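HTH cro/C1-type domain-containing protein (Pseudomonas aeruginosa PAO1, PDB 7CSV) probably binds DNA through its helix-turn-helix domain as the dimeric antitoxin HigA, a regulatory factor that recognises pseudopalindromic DNA motifs. Local coordinates at residues A28-A33 and I57-Y62. Numbering follows the deposited sequence.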
# COMPACT_ATOMS: atom_id res chain seq x y z
N ALA A 28 -17.59 -4.94 -16.05
CA ALA A 28 -17.18 -5.90 -17.08
C ALA A 28 -16.47 -5.20 -18.23
O ALA A 28 -15.46 -5.72 -18.74
CB ALA A 28 -18.39 -6.67 -17.59
N ALA A 29 -16.98 -4.05 -18.68
CA ALA A 29 -16.32 -3.30 -19.73
C ALA A 29 -14.94 -2.83 -19.28
O ALA A 29 -14.00 -2.77 -20.08
CB ALA A 29 -17.19 -2.11 -20.15
N LEU A 30 -14.81 -2.48 -17.99
CA LEU A 30 -13.50 -2.12 -17.48
C LEU A 30 -12.55 -3.31 -17.48
O LEU A 30 -11.39 -3.18 -17.87
CB LEU A 30 -13.62 -1.55 -16.06
CG LEU A 30 -12.28 -1.22 -15.39
CD1 LEU A 30 -11.55 -0.14 -16.16
CD2 LEU A 30 -12.47 -0.79 -13.94
N ALA A 31 -13.04 -4.49 -17.08
CA ALA A 31 -12.19 -5.67 -17.08
C ALA A 31 -11.68 -5.98 -18.48
O ALA A 31 -10.50 -6.30 -18.67
CB ALA A 31 -12.93 -6.87 -16.50
N ARG A 32 -12.56 -5.88 -19.48
CA ARG A 32 -12.16 -6.14 -20.86
C ARG A 32 -11.11 -5.15 -21.34
O ARG A 32 -10.22 -5.51 -22.13
CB ARG A 32 -13.39 -6.11 -21.77
CG ARG A 32 -14.22 -7.39 -21.70
CD ARG A 32 -15.28 -7.47 -22.81
NE ARG A 32 -16.20 -6.34 -22.79
CZ ARG A 32 -17.32 -6.28 -22.07
NH1 ARG A 32 -17.67 -7.31 -21.30
NH2 ARG A 32 -18.09 -5.20 -22.13
N ALA A 33 -11.19 -3.90 -20.86
CA ALA A 33 -10.23 -2.89 -21.27
C ALA A 33 -8.90 -3.06 -20.57
O ALA A 33 -7.84 -2.79 -21.15
CB ALA A 33 -10.79 -1.49 -21.01
N ILE A 57 -1.26 -0.32 -11.61
CA ILE A 57 -0.63 0.12 -12.86
C ILE A 57 -1.64 0.09 -14.01
O ILE A 57 -1.69 1.02 -14.83
CB ILE A 57 0.61 -0.74 -13.16
CG1 ILE A 57 1.68 -0.52 -12.08
CG2 ILE A 57 1.19 -0.42 -14.54
CD1 ILE A 57 2.81 -1.54 -12.12
N ARG A 58 -2.48 -0.95 -14.06
CA ARG A 58 -3.50 -1.04 -15.10
C ARG A 58 -4.51 0.10 -14.99
O ARG A 58 -4.86 0.73 -15.98
CB ARG A 58 -4.20 -2.40 -15.06
CG ARG A 58 -3.26 -3.56 -15.29
CD ARG A 58 -3.97 -4.90 -15.32
NE ARG A 58 -3.01 -5.96 -15.60
CZ ARG A 58 -2.69 -6.40 -16.82
NH1 ARG A 58 -3.28 -5.91 -17.91
NH2 ARG A 58 -1.78 -7.35 -16.95
N LEU A 59 -4.99 0.37 -13.77
CA LEU A 59 -5.97 1.43 -13.60
C LEU A 59 -5.36 2.79 -13.90
O LEU A 59 -6.02 3.65 -14.50
CB LEU A 59 -6.52 1.40 -12.18
CG LEU A 59 -7.43 0.23 -11.85
CD1 LEU A 59 -7.52 0.05 -10.33
CD2 LEU A 59 -8.82 0.50 -12.44
N GLY A 60 -4.12 3.02 -13.47
CA GLY A 60 -3.46 4.27 -13.79
C GLY A 60 -3.34 4.46 -15.29
O GLY A 60 -3.63 5.54 -15.82
N ARG A 61 -2.92 3.41 -16.00
CA ARG A 61 -2.81 3.46 -17.46
C ARG A 61 -4.15 3.75 -18.11
O ARG A 61 -4.24 4.57 -19.04
CB ARG A 61 -2.25 2.13 -17.97
CG ARG A 61 -2.34 1.94 -19.49
CD ARG A 61 -1.27 2.69 -20.22
NE ARG A 61 -1.25 2.33 -21.64
CZ ARG A 61 -0.59 3.00 -22.57
NH1 ARG A 61 0.13 4.07 -22.24
NH2 ARG A 61 -0.64 2.60 -23.84
N TYR A 62 -5.21 3.09 -17.65
CA TYR A 62 -6.50 3.23 -18.31
C TYR A 62 -7.12 4.60 -18.04
O TYR A 62 -7.64 5.25 -18.94
CB TYR A 62 -7.44 2.13 -17.84
CG TYR A 62 -8.71 2.08 -18.65
CD1 TYR A 62 -8.67 1.84 -20.01
CD2 TYR A 62 -9.93 2.29 -18.05
CE1 TYR A 62 -9.82 1.81 -20.76
CE2 TYR A 62 -11.10 2.26 -18.79
CZ TYR A 62 -11.04 2.01 -20.15
OH TYR A 62 -12.20 1.98 -20.89
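The Tyr-62 ring reaches helix 27-34 and meets the side chains of Leu-30 and Ala-33 obliquely, and this apolar packing carries most of the contact. Ala-33 CB sits 3.4 Å from Tyr-62 CE1 and nearly as close to CZ. On the CD2-CE2 side of the ring, Leu-30 CD1 approaches Tyr-62 CD2 to 3.5 Å. The tyrosine reaches them because its CG lies anti to the backbone N (chi1 -171°), which carries the ring out from helix 53-63 until Tyr-62 OH is 3.7 Å from Ala-33 CB. Ile-25 and Leu-34 also touch the Tyr-62 side chain. Tyr-62 packs on Glu-95 of the second subunit as well and makes backbone hydrogen bonds to that subunit, so the contact lies beside the dimer interface.

A looser aliphatic contact lies beside it: the other branch of Leu-30, CD2, meets Leu-59 CD2 at 4.2 Å, the two side chains crossing at about a right angle. Leu-15 of helix 11-23 touches both leucines, and Trp-70 of helix 67-93 packs on Leu-59, so the pair belongs to the hydrophobic core of the helix-turn-helix domain.

The axes of segments 28-33 and 57-62 cross at 97° and come no nearer than 11.2 Å, a gap bridged by side chains. No hydrogen bond links the two segments, so the fit of nonpolar side-chain surfaces, not directional bonding, joins the first helix of the helix-turn-helix to helix 53-63.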